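Local coordinates for protein prolyl-tRNA synthetase (Giardia lamblia ATCC 50803, PDB 3IAL) that probably charges tRNA(Pro) with L-proline at the expense of ATP, passing through a prolyl-adenylate, at residues T441-K444 with E448-A451; P497-A502 with V509-C514; F462-T467 with E472-K477. All coordinates share one frame; numbering follows the deposited sequence.

Interaction 1: T441-K444 with E448-A451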
loop_
_atom_site.group_PDB
_atom_site.type_symbol
_atom_site.label_atom_id
_atom_site.label_comp_id
_atom_site.label_asym_id
_atom_site.label_seq_id
_atom_site.Cartn_x
_atom_site.Cartn_y
_atom_site.Cartn_z
ATOM N N THR B 441 -22.330 -6.373 -30.775
ATOM C CA THR B 441 -23.113 -6.761 -31.941
ATOM C C THR B 441 -24.547 -6.275 -31.841
ATOM O O THR B 441 -25.250 -6.590 -30.891
ATOM C CB THR B 441 -23.169 -8.287 -32.098
ATOM O OG1 THR B 441 -21.839 -8.825 -32.092
ATOM C CG2 THR B 441 -23.896 -8.672 -33.418
ATOM N N ASN B 442 -24.993 -5.537 -32.850
ATOM C CA ASN B 442 -26.365 -5.036 -32.889
ATOM C C ASN B 442 -27.343 -6.152 -33.265
ATOM O O ASN B 442 -27.082 -6.917 -34.184
ATOM C CB ASN B 442 -26.469 -3.843 -33.849
ATOM C CG ASN B 442 -25.865 -2.574 -33.258
ATOM O OD1 ASN B 442 -26.261 -2.126 -32.178
ATOM N ND2 ASN B 442 -24.900 -1.995 -33.960
ATOM N N CYS B 443 -28.442 -6.256 -32.521
ATOM C CA CYS B 443 -29.448 -7.303 -32.730
ATOM C C CYS B 443 -30.852 -6.703 -32.760
ATOM O O CYS B 443 -31.163 -5.798 -31.979
ATOM C CB CYS B 443 -29.352 -8.363 -31.633
ATOM S SG CYS B 443 -27.719 -9.134 -31.514
ATOM N N LYS B 444 -31.685 -7.210 -33.671
ATOM C CA LYS B 444 -33.036 -6.685 -33.892
ATOM C C LYS B 444 -34.128 -7.651 -33.438
ATOM O O LYS B 444 -35.300 -7.430 -33.736
ATOM C CB LYS B 444 -33.254 -6.384 -35.381
ATOM C CG LYS B 444 -32.278 -5.382 -35.986
ATOM C CD LYS B 444 -32.749 -4.875 -37.364
ATOM C CE LYS B 444 -32.689 -5.957 -38.441
ATOM N NZ LYS B 444 -33.812 -6.947 -38.358
ATOM N N GLU B 448 -31.714 -13.149 -32.784
ATOM C CA GLU B 448 -30.416 -12.560 -33.104
ATOM C C GLU B 448 -29.537 -12.359 -31.866
ATOM O O GLU B 448 -28.325 -12.569 -31.931
ATOM C CB GLU B 448 -30.582 -11.241 -33.855
ATOM C CG GLU B 448 -31.009 -11.414 -35.316
ATOM C CD GLU B 448 -31.001 -10.110 -36.108
ATOM O OE1 GLU B 448 -30.543 -9.077 -35.575
ATOM O OE2 GLU B 448 -31.454 -10.122 -37.274
ATOM N N ILE B 449 -30.142 -11.963 -30.744
ATOM C CA ILE B 449 -29.409 -11.845 -29.480
ATOM C C ILE B 449 -28.891 -13.212 -29.025
ATOM O O ILE B 449 -27.733 -13.344 -28.635
ATOM C CB ILE B 449 -30.286 -11.273 -28.345
ATOM C CG1 ILE B 449 -30.714 -9.833 -28.650
ATOM C CG2 ILE B 449 -29.527 -11.299 -27.035
ATOM C CD1 ILE B 449 -31.769 -9.311 -27.704
ATOM N N VAL B 450 -29.758 -14.221 -29.077
ATOM C CA VAL B 450 -29.395 -15.577 -28.673
ATOM C C VAL B 450 -28.278 -16.174 -29.539
ATOM O O VAL B 450 -27.331 -16.758 -29.022
ATOM C CB VAL B 450 -30.626 -16.520 -28.727
ATOM C CG1 VAL B 450 -30.194 -17.973 -28.641
ATOM C CG2 VAL B 450 -31.606 -16.167 -27.614
ATOM N N ALA B 451 -28.406 -16.047 -30.855
ATOM C CA ALA B 451 -27.383 -16.554 -31.781
ATOM C C ALA B 451 -26.046 -15.852 -31.559
ATOM O O ALA B 451 -24.991 -16.474 -31.694
ATOM C CB ALA B 451 -27.830 -16.397 -33.233
#
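With Glu448 CG anti to its carbonyl carbon (chi1 -75°) and the chain extended beyond it, the carboxylate reaches the backbone N of Lys444. Cys443 SG, turned the same way, lies by the helix backbone. The contact belongs to a beta-alpha-beta unit: strand 440-442, helix 446-455 and strand 459-464, the two strands running parallel. It spans the turn that leads from the first strand into the helix. The main bond is from the backbone Lys444 N to Glu448 OE1, 2.9 Å long and nearly straight at 164° at the hydrogen. The donor comes from above the carboxylate, 47° out of its plane. Glu448 N is itself hydrogen-bonded to Ser445 OG, so polar bonds hold both the backbone and the side chain of this residue at the turn. The Lys444 chain bends at its third and fourth torsions and runs alongside Glu448, pointing the same way. Lys444 NZ stays 4.1 Å from Glu448 OE2. That is too long for a salt bridge, though the opposite charges probably attract. Deeper in, Cys443 turns toward the helix. Both Cys443 and Ile449 also pack on Ala460 of strand 459-464, and Ile449 reaches on to Phe462 and to Leu478 of helix 472-482. The CG1 branch of Ile449 does the touching, 3.6 Å from Cys443 CB. Beside it, Cys443 CB lies 3.8 Å from Glu448 CB.

Interaction 2: P497-A502 with V509-C514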
loop_
_atom_site.group_PDB
_atom_site.type_symbol
_atom_site.label_atom_id
_atom_site.label_comp_id
_atom_site.label_asym_id
_atom_site.label_seq_id
_atom_site.Cartn_x
_atom_site.Cartn_y
_atom_site.Cartn_z
ATOM N N PRO B 497 -35.466 8.400 -32.949
ATOM C CA PRO B 497 -36.926 8.331 -32.849
ATOM C C PRO B 497 -37.498 7.310 -33.835
ATOM O O PRO B 497 -36.946 7.118 -34.920
ATOM C CB PRO B 497 -37.378 9.755 -33.187
ATOM C CG PRO B 497 -36.239 10.365 -33.935
ATOM C CD PRO B 497 -34.997 9.719 -33.410
ATOM N N GLY B 498 -38.568 6.633 -33.434
ATOM C CA GLY B 498 -39.213 5.643 -34.288
ATOM C C GLY B 498 -38.560 4.271 -34.307
ATOM O O GLY B 498 -39.055 3.364 -34.973
ATOM N N GLU B 499 -37.458 4.101 -33.581
ATOM C CA GLU B 499 -36.843 2.783 -33.442
ATOM C C GLU B 499 -37.726 1.952 -32.511
ATOM O O GLU B 499 -38.348 2.495 -31.600
ATOM C CB GLU B 499 -35.411 2.902 -32.909
ATOM C CG GLU B 499 -34.491 1.759 -33.349
ATOM C CD GLU B 499 -33.015 2.135 -33.389
ATOM O OE1 GLU B 499 -32.667 3.305 -33.118
ATOM O OE2 GLU B 499 -32.200 1.250 -33.713
ATOM N N VAL B 500 -37.811 0.651 -32.762
ATOM C CA VAL B 500 -38.683 -0.220 -31.975
ATOM C C VAL B 500 -37.878 -1.212 -31.152
ATOM O O VAL B 500 -36.773 -1.595 -31.527
ATOM C CB VAL B 500 -39.695 -0.998 -32.857
ATOM C CG1 VAL B 500 -40.681 -0.017 -33.544
ATOM C CG2 VAL B 500 -38.965 -1.886 -33.880
ATOM N N CYS B 501 -38.456 -1.616 -30.026
ATOM C CA CYS B 501 -37.854 -2.587 -29.125
ATOM C C CYS B 501 -37.710 -3.927 -29.826
ATOM O O CYS B 501 -38.684 -4.446 -30.367
ATOM C CB CYS B 501 -38.725 -2.743 -27.876
ATOM S SG CYS B 501 -38.267 -4.078 -26.740
ATOM N N ALA B 502 -36.499 -4.484 -29.793
ATOM C CA ALA B 502 -36.203 -5.790 -30.400
ATOM C C ALA B 502 -37.034 -6.948 -29.845
ATOM O O ALA B 502 -37.187 -7.968 -30.512
ATOM C CB ALA B 502 -34.724 -6.119 -30.230
ATOM N N VAL B 509 -36.869 3.074 -26.031
ATOM C CA VAL B 509 -36.397 4.224 -25.245
ATOM C C VAL B 509 -34.896 4.163 -24.926
ATOM O O VAL B 509 -34.359 5.105 -24.362
ATOM C CB VAL B 509 -37.175 4.368 -23.912
ATOM C CG1 VAL B 509 -38.660 4.510 -24.176
ATOM C CG2 VAL B 509 -36.906 3.179 -22.986
ATOM N N CYS B 510 -34.227 3.065 -25.279
ATOM C CA CYS B 510 -32.795 2.896 -24.999
ATOM C C CYS B 510 -32.230 1.719 -25.784
ATOM O O CYS B 510 -32.989 0.943 -26.379
ATOM C CB CYS B 510 -32.568 2.637 -23.507
ATOM S SG CYS B 510 -33.208 1.018 -22.935
ATOM N N TYR B 511 -30.903 1.586 -25.778
ATOM C CA TYR B 511 -30.238 0.369 -26.251
ATOM C C TYR B 511 -29.718 -0.402 -25.045
ATOM O O TYR B 511 -28.843 0.076 -24.319
ATOM C CB TYR B 511 -29.083 0.688 -27.200
ATOM C CG TYR B 511 -29.492 1.533 -28.374
ATOM C CD1 TYR B 511 -30.117 0.970 -29.483
ATOM C CD2 TYR B 511 -29.263 2.904 -28.374
ATOM C CE1 TYR B 511 -30.508 1.758 -30.564
ATOM C CE2 TYR B 511 -29.638 3.695 -29.443
ATOM C CZ TYR B 511 -30.261 3.121 -30.532
ATOM O OH TYR B 511 -30.629 3.922 -31.581
ATOM N N MET B 512 -30.271 -1.586 -24.821
ATOM C CA MET B 512 -29.783 -2.452 -23.765
ATOM C C MET B 512 -28.616 -3.266 -24.294
ATOM O O MET B 512 -28.473 -3.452 -25.512
ATOM C CB MET B 512 -30.884 -3.380 -23.244
ATOM C CG MET B 512 -31.841 -2.713 -22.282
ATOM S SD MET B 512 -31.008 -2.079 -20.810
ATOM C CE MET B 512 -32.412 -1.640 -19.793
ATOM N N TYR B 513 -27.780 -3.717 -23.359
ATOM C CA TYR B 513 -26.677 -4.619 -23.636
ATOM C C TYR B 513 -26.846 -5.889 -22.826
ATOM O O TYR B 513 -27.003 -5.847 -21.596
ATOM C CB TYR B 513 -25.344 -3.982 -23.265
ATOM C CG TYR B 513 -24.924 -2.832 -24.145
ATOM C CD1 TYR B 513 -23.956 -3.002 -25.121
ATOM C CD2 TYR B 513 -25.472 -1.570 -23.976
ATOM C CE1 TYR B 513 -23.550 -1.948 -25.918
ATOM C CE2 TYR B 513 -25.077 -0.507 -24.767
ATOM C CZ TYR B 513 -24.107 -0.699 -25.731
ATOM O OH TYR B 513 -23.712 0.348 -26.527
ATOM N N CYS B 514 -26.776 -7.019 -23.524
ATOM C CA CYS B 514 -26.951 -8.325 -22.922
ATOM C C CYS B 514 -25.641 -9.091 -23.080
ATOM O O CYS B 514 -24.950 -8.931 -24.090
ATOM C CB CYS B 514 -28.106 -9.051 -23.629
ATOM S SG CYS B 514 -28.094 -10.818 -23.511
#
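Tyr511 OH is gripped by two groups. It donates a short hydrogen bond of 2.6 Å to Glu499 OE1, and it is also reached by a weak hydrogen bond from the backbone Leu496 N. The carboxylate takes the hydroxyl from above its plane, 36° out of it. Glu499 OE1 and OE2 lie at the edge of the phenol ring, the carboxylate and ring planes 73° apart. Glu499 OE2 lies in the ring plane, 3.6 Å from Tyr511 CE1, so both carboxylate oxygens border the same corner of the ring. An extended glutamate chain bridges the distance: Glu499 CG is anti to its backbone N and the rest runs on straight, crossing the tyrosine at about a right angle. The bond ties the loop between strands 485-489 and 510-515 to the second of these. Strand 510-515 pairs antiparallel with both 485-489 and 459-464, and a classic beta bulge opens it, with Val509 and Cys510 both facing Phe464. Backbone bonding between Glu499 and Ala508 holds the loop from a second point. Arg461 makes a cation-pi contact with the Tyr511 ring.

Interaction 3: F462-T467 with E472-K477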
loop_
_atom_site.group_PDB
_atom_site.type_symbol
_atom_site.label_atom_id
_atom_site.label_comp_id
_atom_site.label_asym_id
_atom_site.label_seq_id
_atom_site.Cartn_x
_atom_site.Cartn_y
_atom_site.Cartn_z
ATOM N N PHE B 462 -29.161 -3.986 -28.347
ATOM C CA PHE B 462 -30.488 -4.015 -28.950
ATOM C C PHE B 462 -31.383 -2.911 -28.406
ATOM O O PHE B 462 -31.349 -2.616 -27.208
ATOM C CB PHE B 462 -31.150 -5.386 -28.742
ATOM C CG PHE B 462 -31.355 -5.772 -27.289
ATOM C CD1 PHE B 462 -32.580 -5.570 -26.666
ATOM C CD2 PHE B 462 -30.345 -6.382 -26.568
ATOM C CE1 PHE B 462 -32.781 -5.943 -25.339
ATOM C CE2 PHE B 462 -30.540 -6.764 -25.242
ATOM C CZ PHE B 462 -31.757 -6.543 -24.628
ATOM N N PRO B 463 -32.189 -2.290 -29.287
ATOM C CA PRO B 463 -33.155 -1.316 -28.776
ATOM C C PRO B 463 -34.181 -2.026 -27.892
ATOM O O PRO B 463 -34.549 -3.177 -28.170
ATOM C CB PRO B 463 -33.799 -0.723 -30.037
ATOM C CG PRO B 463 -33.449 -1.655 -31.156
ATOM C CD PRO B 463 -32.265 -2.471 -30.749
ATOM N N PHE B 464 -34.617 -1.350 -26.837
ATOM C CA PHE B 464 -35.464 -1.961 -25.823
ATOM C C PHE B 464 -36.446 -0.926 -25.278
ATOM O O PHE B 464 -36.120 0.257 -25.197
ATOM C CB PHE B 464 -34.574 -2.535 -24.711
ATOM C CG PHE B 464 -35.299 -3.391 -23.714
ATOM C CD1 PHE B 464 -35.927 -4.562 -24.102
ATOM C CD2 PHE B 464 -35.311 -3.042 -22.368
ATOM C CE1 PHE B 464 -36.583 -5.366 -23.162
ATOM C CE2 PHE B 464 -35.955 -3.825 -21.432
ATOM C CZ PHE B 464 -36.597 -4.993 -21.828
ATOM N N TYR B 465 -37.631 -1.386 -24.886
ATOM C CA TYR B 465 -38.765 -0.500 -24.604
ATOM C C TYR B 465 -38.780 0.193 -23.227
ATOM O O TYR B 465 -39.573 1.107 -23.020
ATOM C CB TYR B 465 -40.080 -1.270 -24.800
ATOM C CG TYR B 465 -40.500 -2.104 -23.612
ATOM C CD1 TYR B 465 -41.412 -1.604 -22.677
ATOM C CD2 TYR B 465 -39.987 -3.378 -23.413
ATOM C CE1 TYR B 465 -41.802 -2.355 -21.589
ATOM C CE2 TYR B 465 -40.367 -4.134 -22.324
ATOM C CZ TYR B 465 -41.281 -3.619 -21.417
ATOM O OH TYR B 465 -41.660 -4.363 -20.325
ATOM N N THR B 466 -37.935 -0.236 -22.291
ATOM C CA THR B 466 -37.955 0.331 -20.946
ATOM C C THR B 466 -36.623 0.193 -20.200
ATOM O O THR B 466 -35.851 -0.733 -20.434
ATOM C CB THR B 466 -39.049 -0.332 -20.085
ATOM O OG1 THR B 466 -39.154 0.359 -18.841
ATOM C CG2 THR B 466 -38.720 -1.810 -19.810
ATOM N N THR B 467 -36.367 1.130 -19.298
ATOM C CA THR B 467 -35.242 1.030 -18.380
ATOM C C THR B 467 -35.758 0.781 -16.972
ATOM O O THR B 467 -34.984 0.788 -16.020
ATOM C CB THR B 467 -34.402 2.319 -18.378
ATOM O OG1 THR B 467 -35.179 3.403 -17.840
ATOM C CG2 THR B 467 -33.938 2.648 -19.782
ATOM N N GLU B 472 -37.171 -6.684 -16.303
ATOM C CA GLU B 472 -36.645 -7.930 -15.746
ATOM C C GLU B 472 -37.306 -9.176 -16.342
ATOM O O GLU B 472 -36.689 -10.231 -16.399
ATOM C CB GLU B 472 -36.778 -7.959 -14.219
ATOM C CG GLU B 472 -36.006 -9.108 -13.615
ATOM C CD GLU B 472 -35.969 -9.121 -12.111
ATOM O OE1 GLU B 472 -36.595 -8.258 -11.464
ATOM O OE2 GLU B 472 -35.283 -10.020 -11.584
ATOM N N VAL B 473 -38.553 -9.047 -16.785
ATOM C CA VAL B 473 -39.271 -10.146 -17.435
ATOM C C VAL B 473 -38.458 -10.698 -18.619
ATOM O O VAL B 473 -38.322 -11.915 -18.782
ATOM C CB VAL B 473 -40.682 -9.687 -17.892
ATOM C CG1 VAL B 473 -41.385 -10.759 -18.695
ATOM C CG2 VAL B 473 -41.528 -9.301 -16.671
ATOM N N TRP B 474 -37.899 -9.787 -19.412
ATOM C CA TRP B 474 -37.043 -10.133 -20.548
ATOM C C TRP B 474 -35.644 -10.599 -20.135
ATOM O O TRP B 474 -35.053 -11.448 -20.801
ATOM C CB TRP B 474 -36.977 -8.954 -21.525
ATOM C CG TRP B 474 -38.281 -8.792 -22.249
ATOM C CD1 TRP B 474 -39.264 -7.871 -21.996
ATOM C CD2 TRP B 474 -38.768 -9.616 -23.311
ATOM N NE1 TRP B 474 -40.320 -8.062 -22.857
ATOM C CE2 TRP B 474 -40.042 -9.128 -23.671
ATOM C CE3 TRP B 474 -38.249 -10.723 -23.996
ATOM C CZ2 TRP B 474 -40.803 -9.703 -24.695
ATOM C CZ3 TRP B 474 -39.005 -11.294 -25.015
ATOM C CH2 TRP B 474 -40.268 -10.784 -25.350
ATOM N N ASP B 475 -35.122 -10.071 -19.030
ATOM C CA ASP B 475 -33.866 -10.579 -18.475
ATOM C C ASP B 475 -33.993 -12.086 -18.189
ATOM O O ASP B 475 -33.119 -12.876 -18.558
ATOM C CB ASP B 475 -33.490 -9.798 -17.208
ATOM C CG ASP B 475 -32.099 -10.137 -16.683
ATOM O OD1 ASP B 475 -31.122 -10.224 -17.471
ATOM O OD2 ASP B 475 -31.987 -10.293 -15.454
ATOM N N LYS B 476 -35.097 -12.487 -17.560
ATOM C CA LYS B 476 -35.338 -13.901 -17.260
ATOM C C LYS B 476 -35.483 -14.777 -18.518
ATOM O O LYS B 476 -34.912 -15.865 -18.581
ATOM C CB LYS B 476 -36.564 -14.051 -16.360
ATOM C CG LYS B 476 -36.359 -13.488 -14.950
ATOM C CD LYS B 476 -37.618 -13.619 -14.112
ATOM C CE LYS B 476 -37.464 -12.960 -12.746
ATOM N NZ LYS B 476 -38.555 -13.390 -11.818
ATOM N N LYS B 477 -36.217 -14.306 -19.525
ATOM C CA LYS B 477 -36.359 -15.085 -20.770
ATOM C C LYS B 477 -35.003 -15.302 -21.448
ATOM O O LYS B 477 -34.723 -16.397 -21.953
ATOM C CB LYS B 477 -37.323 -14.413 -21.748
ATOM C CG LYS B 477 -38.770 -14.419 -21.306
ATOM C CD LYS B 477 -39.624 -13.571 -22.230
ATOM C CE LYS B 477 -41.083 -13.601 -21.819
ATOM N NZ LYS B 477 -41.700 -14.933 -22.062
#
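This is an aromatic contact between the end of strand 459-464 and the first turn of helix 472-482. Phe464 and Tyr465 on the strand side both meet the indole of Trp474. The setting is an alpha/beta arrangement in the C-terminal region of the synthetase. Helix 472-482 leads from strand 459-464 to strand 485-489, and strand 510-515 pairs with both, antiparallel to each. The main pair is an offset edge-to-face stack, with the edge of Phe464 directed at the face of Trp474. The phenyl and five-membered ring centres are 5.6 Å apart and the planes stand at 87°. The CE1-CZ side of Phe464 does the touching: Phe464 CE1 lies 3.8 Å from Trp474 CD1, and Phe464 CZ lies 4.0 Å from Trp474 CB. Phe464 reaches this far because its CG is anti to the backbone N (chi1 -170°), which swings the ring out to the helix. Tyr465 takes a different rotation, with CG between the backbone N and the carbonyl carbon (chi1 83°). Its ring therefore leans over one face of Phe464, toward the rim, and also presents an edge to the indole. Tyr465 CE2 is 3.9 Å from Trp474 CD1. Cys501 and Met512 also touch Phe464, Met512 from the side of the ring opposite Tyr465, while Asp470 and Ser504 touch Tyr465. The neighbouring Asp475 is bonded to Trp214 and to the backbone N of Ile486, and forms a salt bridge with Lys479 of its own helix. On the indole face away from Phe464 lies Lys477 CD, 3.5 Å above the ring plane and near its rim.

How the interactions relate
Along the chain the three contacts come in series, and none nests in or crosses another. Interaction 1 comes first and closes the short turn from strand 440-442 into helix 446-455. Interaction 3 follows, closing the loop between strand 459-464 and helix 472-482. Interaction 2 comes last and closes the loop that leads into strand 510-515. In space they adjoin. Strand 459-464 pairs with 440-442 on one side and with 510-515 on the other. Met512 N is 2.8 Å from Phe462 O, a probable hydrogen bond joining interactions 2 and 3. Cys443 O approaches Phe462 CB to 3.3 Å, which joins interactions 1 and 3. Ile449 of interaction 1 packs on Cys514. Ala502 packs against Lys444.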